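OxsB protein (Bacillus megaterium, PDB 5UL3) uses cobalamin, a [4Fe-4S] cluster and S-adenosylmethionine to contract the sugar ring of dAMP oxidatively to an oxetane aldehyde, a step in oxetanocin A biosynthesis. Local coordinates at residues F473-Q478 with D484-N489; Y539-M544 with F639-L644; S594-M599 with E684-V689. One frame throughout, in Å; residues are numbered along the deposited sequence.

Contact 1 of 3, residues F473-Q478 with D484-N489; sequences FIMFDQ and DNLKEN
Met-475 and Asn-489 meet where the last parallel strand of the partial TIM barrel, 470-473, gives way through a loop to helix 484-493, a strand-loop-helix unit of the AdoMet radical domain. The bond from CA to CB of Met-475 points neither at the helix nor away from it. It is the chain beyond CB that makes the approach, because it bends twice, at chi2 (67°) and again at chi3. CG lies over the centre of the Phe-476 ring, 3.7 Å above its plane, and also meets Leu-486 CD2. SD comes next, packing on Leu-486 CD2 and, at 3.6 Å, on Asn-489 CB. It also accepts a weak hydrogen bond from Asn-489 ND2 (3.5 Å, 150° at the hydrogen). The terminal CE ends against Asn-489 CB. The amide's stronger polar link is outside this pair: Asn-489 ND2 donates to Gln-442 OE1, while Gln-442 NE2 bonds to Met-475 O, so one glutamine bridges the loop carbonyl and the helix amide. Leu-486 CD2 also touches Phe-476 CD1 at 3.8 Å, the two side chains crossing at about a right angle. Phe-473 also packs on Asn-489, and its side chain lies near that of Glu-436, which binds S-adenosylmethionine. Its ring is turned 71° from the Asn-489 amide plane. Asn-489 CB sits in the ring plane at its edge, and OD1 approaches CZ obliquely at 3.6 Å.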
# COMPACT_ATOMS: atom_id res chain seq x y z
N PHE A 473 -5.12 -13.01 -7.99
CA PHE A 473 -5.15 -14.15 -8.90
C PHE A 473 -4.67 -13.70 -10.26
O PHE A 473 -5.26 -12.80 -10.86
CB PHE A 473 -6.55 -14.76 -9.00
CG PHE A 473 -6.55 -16.22 -9.43
CD1 PHE A 473 -6.59 -16.55 -10.77
CD2 PHE A 473 -6.47 -17.23 -8.49
CE1 PHE A 473 -6.55 -17.90 -11.17
CE2 PHE A 473 -6.44 -18.57 -8.87
CZ PHE A 473 -6.49 -18.90 -10.21
N ILE A 474 -3.57 -14.29 -10.74
CA ILE A 474 -3.03 -13.91 -12.03
C ILE A 474 -3.27 -15.07 -12.98
O ILE A 474 -2.48 -16.01 -13.02
CB ILE A 474 -1.53 -13.58 -11.93
CG1 ILE A 474 -1.27 -12.58 -10.79
CG2 ILE A 474 -1.04 -13.00 -13.22
CD1 ILE A 474 0.21 -12.54 -10.37
N MET A 475 -4.39 -15.02 -13.71
CA MET A 475 -4.84 -16.14 -14.53
C MET A 475 -3.83 -16.46 -15.63
O MET A 475 -3.44 -17.62 -15.82
CB MET A 475 -6.21 -15.81 -15.13
CG MET A 475 -6.72 -16.81 -16.20
SD MET A 475 -7.07 -18.42 -15.46
CE MET A 475 -8.55 -18.03 -14.51
N PHE A 476 -3.40 -15.45 -16.37
CA PHE A 476 -2.55 -15.60 -17.55
C PHE A 476 -1.11 -15.20 -17.24
O PHE A 476 -0.87 -14.19 -16.58
CB PHE A 476 -3.08 -14.74 -18.69
CG PHE A 476 -4.50 -15.04 -19.09
CD1 PHE A 476 -4.80 -16.16 -19.87
CD2 PHE A 476 -5.54 -14.19 -18.72
CE1 PHE A 476 -6.09 -16.43 -20.26
CE2 PHE A 476 -6.85 -14.47 -19.11
CZ PHE A 476 -7.13 -15.59 -19.88
N ASP A 477 -0.15 -15.99 -17.71
CA ASP A 477 1.24 -15.54 -17.66
C ASP A 477 1.95 -15.98 -18.94
O ASP A 477 1.59 -17.00 -19.54
CB ASP A 477 2.00 -16.02 -16.41
CG ASP A 477 2.31 -17.51 -16.43
OD1 ASP A 477 1.36 -18.32 -16.39
OD2 ASP A 477 3.52 -17.87 -16.41
N GLN A 478 2.96 -15.20 -19.32
CA GLN A 478 3.49 -15.26 -20.67
C GLN A 478 4.25 -16.55 -20.95
O GLN A 478 4.35 -16.95 -22.12
CB GLN A 478 4.40 -14.05 -20.92
CG GLN A 478 3.65 -12.71 -21.07
CD GLN A 478 3.37 -12.01 -19.74
OE1 GLN A 478 3.56 -12.57 -18.66
NE2 GLN A 478 2.93 -10.76 -19.83
N ASP A 484 -3.63 -26.34 -20.19
CA ASP A 484 -3.81 -27.13 -18.97
C ASP A 484 -3.88 -26.26 -17.72
O ASP A 484 -4.71 -26.48 -16.84
CB ASP A 484 -2.68 -28.15 -18.82
CG ASP A 484 -2.83 -29.36 -19.72
OD1 ASP A 484 -3.86 -29.45 -20.42
OD2 ASP A 484 -1.92 -30.21 -19.71
N ASN A 485 -2.96 -25.29 -17.60
CA ASN A 485 -2.95 -24.45 -16.40
C ASN A 485 -4.22 -23.60 -16.30
O ASN A 485 -4.68 -23.33 -15.18
CB ASN A 485 -1.74 -23.52 -16.39
CG ASN A 485 -0.42 -24.26 -16.21
OD1 ASN A 485 0.64 -23.66 -16.30
ND2 ASN A 485 -0.47 -25.57 -15.98
N LEU A 486 -4.79 -23.17 -17.43
CA LEU A 486 -6.05 -22.43 -17.35
C LEU A 486 -7.18 -23.32 -16.87
O LEU A 486 -7.99 -22.91 -16.04
CB LEU A 486 -6.40 -21.80 -18.71
CG LEU A 486 -5.40 -20.82 -19.34
CD1 LEU A 486 -5.90 -20.36 -20.70
CD2 LEU A 486 -5.10 -19.61 -18.41
N LYS A 487 -7.25 -24.55 -17.38
CA LYS A 487 -8.27 -25.48 -16.90
C LYS A 487 -8.11 -25.74 -15.41
O LYS A 487 -9.11 -25.79 -14.67
CB LYS A 487 -8.20 -26.79 -17.68
CG LYS A 487 -8.50 -26.62 -19.15
CD LYS A 487 -8.61 -27.99 -19.85
CE LYS A 487 -9.06 -27.84 -21.29
NZ LYS A 487 -9.23 -29.17 -21.98
N GLU A 488 -6.87 -25.93 -14.95
CA GLU A 488 -6.62 -26.12 -13.53
C GLU A 488 -7.05 -24.90 -12.73
O GLU A 488 -7.64 -25.02 -11.64
CB GLU A 488 -5.14 -26.42 -13.29
CG GLU A 488 -4.66 -27.76 -13.86
CD GLU A 488 -3.16 -27.78 -14.15
OE1 GLU A 488 -2.43 -26.92 -13.61
OE2 GLU A 488 -2.71 -28.64 -14.94
N ASN A 489 -6.77 -23.71 -13.25
CA ASN A 489 -7.18 -22.48 -12.57
C ASN A 489 -8.70 -22.38 -12.46
O ASN A 489 -9.24 -22.05 -11.40
CB ASN A 489 -6.63 -21.27 -13.32
CG ASN A 489 -5.21 -20.96 -12.94
OD1 ASN A 489 -4.69 -21.50 -11.97
ND2 ASN A 489 -4.57 -20.08 -13.70

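Contact 2 of 3, residues Y539-M544 with F639-L644; sequences YMLASM and FLLKYL. With EDO (1,2-ethanediol), chain I; EDO (1,2-ethanediol), chain B; EDO (1,2-ethanediol), chain H.
With chi1 at -54°, Leu-541 sets CG anti to its own carbonyl carbon, whereas Leu-641 (chi1 -176°) sets CG anti to its backbone nitrogen; both CA–CB bonds point toward the other segment, and the two side chains lie antiparallel, each running past the other. The closest approach is Leu-541 CD2 to Leu-641 CB, 3.9 Å, followed by Leu-541 CD2 to Leu-641 CD2 at 4.1 Å. The other branch, Leu-541 CD1, turns to the preceding helix residue and meets Leu-640 CD2 at a looser 4.3 Å. One loop leucine thus divides its methyls between two adjacent positions of the helix, a purely apolar and buried contact. Its backbone has a positive phi, 62°, in the left-handed region, so the chain turns sharply at this residue. Three molecules of 1,2-ethanediol, probably from the crystallisation liquor, bond to the backbone just here. Leu-541 N donates to O2 of the chain H molecule at 2.8 Å. Met-540 N donates to O2 of the chain B molecule, and Met-540 O accepts from O1 of the chain I molecule. Cys-597 of helix 588-617 also touches Leu-541, and Trp-600 of that helix touches Leu-640. The contact probably forms part of the junction between the AdoMet radical domain and the C-terminal helix bundle, with a loop leucine set against helix 620-648.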
# COMPACT_ATOMS: atom_id res chain seq x y z
N TYR A 539 -9.32 -9.09 -8.89
CA TYR A 539 -9.38 -8.61 -10.27
C TYR A 539 -9.52 -9.82 -11.17
O TYR A 539 -8.60 -10.64 -11.25
CB TYR A 539 -8.14 -7.80 -10.63
CG TYR A 539 -8.20 -7.11 -11.98
CD1 TYR A 539 -7.94 -7.81 -13.16
CD2 TYR A 539 -8.49 -5.76 -12.08
CE1 TYR A 539 -7.98 -7.19 -14.38
CE2 TYR A 539 -8.54 -5.12 -13.31
CZ TYR A 539 -8.28 -5.84 -14.46
OH TYR A 539 -8.32 -5.22 -15.68
N MET A 540 -10.65 -9.92 -11.85
CA MET A 540 -10.96 -11.10 -12.65
C MET A 540 -10.18 -11.09 -13.96
O MET A 540 -9.96 -10.03 -14.56
CB MET A 540 -12.45 -11.16 -12.95
CG MET A 540 -13.35 -11.32 -11.74
SD MET A 540 -13.33 -12.98 -11.07
CE MET A 540 -14.25 -13.85 -12.34
N LEU A 541 -9.78 -12.29 -14.41
CA LEU A 541 -9.17 -12.49 -15.72
C LEU A 541 -7.85 -11.73 -15.87
O LEU A 541 -7.52 -11.25 -16.96
CB LEU A 541 -10.15 -12.10 -16.83
CG LEU A 541 -11.52 -12.80 -16.75
CD1 LEU A 541 -12.44 -12.27 -17.84
CD2 LEU A 541 -11.41 -14.31 -16.85
N ALA A 542 -7.08 -11.60 -14.79
CA ALA A 542 -5.89 -10.78 -14.82
C ALA A 542 -4.75 -11.49 -15.55
O ALA A 542 -4.62 -12.71 -15.49
CB ALA A 542 -5.45 -10.42 -13.40
N SER A 543 -3.90 -10.69 -16.20
CA SER A 543 -2.71 -11.19 -16.87
C SER A 543 -1.45 -10.62 -16.22
O SER A 543 -1.45 -9.50 -15.69
CB SER A 543 -2.69 -10.82 -18.35
OG SER A 543 -3.72 -11.49 -19.04
N MET A 544 -0.39 -11.42 -16.27
CA MET A 544 0.87 -11.06 -15.64
C MET A 544 1.43 -9.77 -16.22
O MET A 544 1.50 -9.60 -17.45
CB MET A 544 1.89 -12.19 -15.83
CG MET A 544 3.29 -11.85 -15.30
SD MET A 544 3.39 -11.74 -13.51
CE MET A 544 3.12 -13.44 -13.01
N PHE A 639 -17.18 -17.37 -16.52
CA PHE A 639 -17.50 -18.44 -17.44
C PHE A 639 -17.24 -18.07 -18.89
O PHE A 639 -17.24 -18.96 -19.75
CB PHE A 639 -18.94 -18.90 -17.21
CG PHE A 639 -19.10 -19.71 -15.96
CD1 PHE A 639 -18.54 -20.98 -15.88
CD2 PHE A 639 -19.74 -19.19 -14.86
CE1 PHE A 639 -18.65 -21.74 -14.71
CE2 PHE A 639 -19.85 -19.93 -13.69
CZ PHE A 639 -19.31 -21.21 -13.61
N LEU A 640 -16.98 -16.79 -19.17
CA LEU A 640 -16.44 -16.42 -20.47
C LEU A 640 -15.17 -17.20 -20.77
O LEU A 640 -15.03 -17.80 -21.84
CB LEU A 640 -16.14 -14.93 -20.52
CG LEU A 640 -15.19 -14.55 -21.66
CD1 LEU A 640 -15.90 -14.63 -23.05
CD2 LEU A 640 -14.58 -13.17 -21.42
N LEU A 641 -14.21 -17.19 -19.83
CA LEU A 641 -12.96 -17.90 -20.07
C LEU A 641 -13.19 -19.41 -20.16
O LEU A 641 -12.56 -20.09 -20.98
CB LEU A 641 -11.95 -17.58 -18.98
CG LEU A 641 -10.58 -18.22 -19.22
CD1 LEU A 641 -10.11 -17.90 -20.63
CD2 LEU A 641 -9.58 -17.71 -18.18
N LYS A 642 -14.08 -19.96 -19.33
CA LYS A 642 -14.38 -21.38 -19.44
C LYS A 642 -14.98 -21.69 -20.81
O LYS A 642 -14.64 -22.72 -21.42
CB LYS A 642 -15.33 -21.81 -18.32
CG LYS A 642 -15.46 -23.31 -18.17
CD LYS A 642 -16.33 -23.67 -16.97
CE LYS A 642 -16.05 -25.09 -16.48
NZ LYS A 642 -14.73 -25.31 -15.79
N TYR A 643 -15.80 -20.78 -21.33
CA TYR A 643 -16.39 -20.94 -22.65
C TYR A 643 -15.34 -20.85 -23.75
O TYR A 643 -15.37 -21.64 -24.70
CB TYR A 643 -17.48 -19.88 -22.83
CG TYR A 643 -18.26 -19.95 -24.11
CD1 TYR A 643 -19.13 -21.00 -24.37
CD2 TYR A 643 -18.17 -18.93 -25.05
CE1 TYR A 643 -19.88 -21.04 -25.55
CE2 TYR A 643 -18.91 -18.96 -26.23
CZ TYR A 643 -19.76 -20.02 -26.47
OH TYR A 643 -20.48 -20.04 -27.64
N LEU A 644 -14.41 -19.89 -23.65
CA LEU A 644 -13.35 -19.79 -24.64
C LEU A 644 -12.47 -21.04 -24.65
O LEU A 644 -12.12 -21.56 -25.72
CB LEU A 644 -12.50 -18.54 -24.39
CG LEU A 644 -13.18 -17.19 -24.64
CD1 LEU A 644 -12.32 -16.03 -24.12
CD2 LEU A 644 -13.46 -17.01 -26.11
C1 EDO I . -11.58 -7.07 -14.16
O1 EDO I . -12.12 -8.34 -14.55
C2 EDO I . -12.73 -6.08 -14.01
O2 EDO I . -13.84 -6.72 -13.37
C1 EDO B . -15.02 -7.61 -10.31
O1 EDO B . -15.77 -8.64 -10.98
C2 EDO B . -13.56 -8.03 -10.16
O2 EDO B . -12.92 -8.13 -11.44
C1 EDO H . -11.54 -15.95 -13.09
O1 EDO H . -12.50 -16.52 -12.19
C2 EDO H . -10.47 -15.27 -12.24
O2 EDO H . -9.45 -14.78 -13.10

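Contact 3 of 3, residues S594-M599 with E684-V689; sequences SEACQM and ENILNV
Helix-helix packing within the C-terminal bundle brings Ala-596 of helix 588-617 against Ile-686 of helix 683-709. The backbones approach closely at this level: the nearest CA atoms, those of Ala-596 and Leu-687, are 6.9 Å apart, consistent with alanine's small side chain at the interface. Ala-596 CB points at the opposite helix and meets the methyl CG2 of Ile-686 at 3.6 Å. That methyl is the branch anti to the isoleucine backbone nitrogen, while CG1 (chi1 -75°) stands anti to the carbonyl carbon and takes no part. One turn further along the first helix, Met-599 adds the second touch. Its chain runs extended through chi2 (176°) and bends at chi3, and SD comes to 4.1 Å from Leu-687 CD2. These two side chains cross at about a right angle; SD alone of the methionine chain comes near Leu-687 CD2, and CE turns away from it. The first pair is buried, whereas Met-599 and Leu-687 are partly exposed, and both pairs are apolar. A salt bridge between Glu-595 OE1 and Lys-683 NZ, just before the second segment, adds a polar link between the two helices. Trp-735, near the modelled end of the chain, touches Met-599. Helix 620-648 lies against the second segment, where Val-689 packs on Tyr-643, Leu-644 and Asn-647, so three helices meet at this contact.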
# COMPACT_ATOMS: atom_id res chain seq x y z
N SER A 594 -5.62 -13.97 -23.45
CA SER A 594 -5.36 -12.85 -22.55
C SER A 594 -5.82 -11.54 -23.18
O SER A 594 -6.49 -10.73 -22.53
CB SER A 594 -3.88 -12.79 -22.20
OG SER A 594 -3.52 -11.51 -21.67
N GLU A 595 -5.49 -11.33 -24.46
CA GLU A 595 -5.93 -10.13 -25.16
C GLU A 595 -7.45 -10.03 -25.20
O GLU A 595 -8.01 -8.95 -24.97
CB GLU A 595 -5.36 -10.10 -26.58
CG GLU A 595 -5.71 -8.86 -27.38
CD GLU A 595 -5.22 -8.92 -28.82
OE1 GLU A 595 -5.67 -9.81 -29.58
OE2 GLU A 595 -4.37 -8.08 -29.21
N ALA A 596 -8.13 -11.14 -25.51
CA ALA A 596 -9.59 -11.10 -25.57
C ALA A 596 -10.19 -10.74 -24.22
O ALA A 596 -11.17 -9.99 -24.15
CB ALA A 596 -10.15 -12.44 -26.04
N CYS A 597 -9.63 -11.29 -23.14
CA CYS A 597 -10.14 -10.96 -21.81
C CYS A 597 -9.92 -9.49 -21.47
O CYS A 597 -10.79 -8.86 -20.85
CB CYS A 597 -9.49 -11.87 -20.77
SG CYS A 597 -10.11 -13.57 -20.82
N GLN A 598 -8.78 -8.92 -21.87
CA GLN A 598 -8.63 -7.47 -21.72
C GLN A 598 -9.68 -6.71 -22.52
O GLN A 598 -10.24 -5.72 -22.05
CB GLN A 598 -7.23 -7.01 -22.12
CG GLN A 598 -7.05 -5.52 -21.91
CD GLN A 598 -7.08 -5.16 -20.44
OE1 GLN A 598 -6.30 -5.69 -19.64
NE2 GLN A 598 -7.99 -4.27 -20.06
N MET A 599 -9.97 -7.16 -23.75
CA MET A 599 -10.99 -6.48 -24.53
C MET A 599 -12.37 -6.63 -23.89
O MET A 599 -13.18 -5.70 -23.92
CB MET A 599 -11.00 -7.01 -25.97
CG MET A 599 -9.70 -6.73 -26.70
SD MET A 599 -9.67 -7.47 -28.37
CE MET A 599 -10.24 -6.10 -29.33
N GLU A 684 -9.40 -14.11 -34.74
CA GLU A 684 -10.70 -13.95 -35.38
C GLU A 684 -11.73 -14.91 -34.78
O GLU A 684 -12.86 -14.52 -34.49
CB GLU A 684 -10.58 -14.16 -36.89
CG GLU A 684 -11.74 -13.59 -37.69
CD GLU A 684 -11.58 -13.78 -39.19
OE1 GLU A 684 -11.42 -14.94 -39.63
OE2 GLU A 684 -11.61 -12.77 -39.92
N ASN A 685 -11.35 -16.18 -34.61
CA ASN A 685 -12.31 -17.13 -34.05
C ASN A 685 -12.60 -16.80 -32.59
O ASN A 685 -13.75 -16.87 -32.15
CB ASN A 685 -11.78 -18.56 -34.17
CG ASN A 685 -12.83 -19.60 -33.79
OD1 ASN A 685 -13.95 -19.60 -34.30
ND2 ASN A 685 -12.47 -20.48 -32.86
N ILE A 686 -11.57 -16.44 -31.83
CA ILE A 686 -11.76 -16.11 -30.42
C ILE A 686 -12.72 -14.93 -30.27
O ILE A 686 -13.65 -14.98 -29.46
CB ILE A 686 -10.39 -15.86 -29.75
CG1 ILE A 686 -9.68 -17.19 -29.53
CG2 ILE A 686 -10.52 -15.12 -28.42
CD1 ILE A 686 -8.21 -17.07 -29.15
N LEU A 687 -12.54 -13.89 -31.08
CA LEU A 687 -13.46 -12.76 -31.04
C LEU A 687 -14.89 -13.17 -31.38
O LEU A 687 -15.84 -12.68 -30.76
CB LEU A 687 -13.00 -11.66 -32.00
CG LEU A 687 -11.79 -10.81 -31.58
CD1 LEU A 687 -11.79 -9.51 -32.37
CD2 LEU A 687 -11.79 -10.53 -30.08
N ASN A 688 -15.07 -14.05 -32.37
CA ASN A 688 -16.41 -14.51 -32.72
C ASN A 688 -17.04 -15.27 -31.56
O ASN A 688 -18.25 -15.16 -31.31
CB ASN A 688 -16.38 -15.42 -33.95
CG ASN A 688 -16.28 -14.66 -35.25
OD1 ASN A 688 -16.60 -13.47 -35.33
ND2 ASN A 688 -15.84 -15.35 -36.30
N VAL A 689 -16.24 -16.08 -30.87
CA VAL A 689 -16.74 -16.81 -29.71
C VAL A 689 -17.14 -15.82 -28.61
O VAL A 689 -18.19 -15.98 -27.98
CB VAL A 689 -15.66 -17.80 -29.21
CG1 VAL A 689 -16.11 -18.50 -27.93
CG2 VAL A 689 -15.34 -18.83 -30.30

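Contact 1 is the most local: with five residues between its segments, it folds the loop after strand 470-473 back onto helix 484-493. Contact 2 opens only after that, at 539-544, and closes across 94 residues at 639-644. Contact 3 starts within this span, at 594-599, and closes across 84 residues at 684-689, so contacts 2 and 3 cross. The contacts also touch one another. Phe-476 O and Met-544 N, 2.8 Å apart, probably form a hydrogen bond between contacts 1 and 2; contacts 2 and 3 meet through Ser-543 OG and Ser-594 OG, a probable hydrogen bond of 2.6 Å, and through Tyr-643 on Val-689. Together they join the barrel's last strand-helix unit to bundle helices 588-617, 620-648 and 683-709.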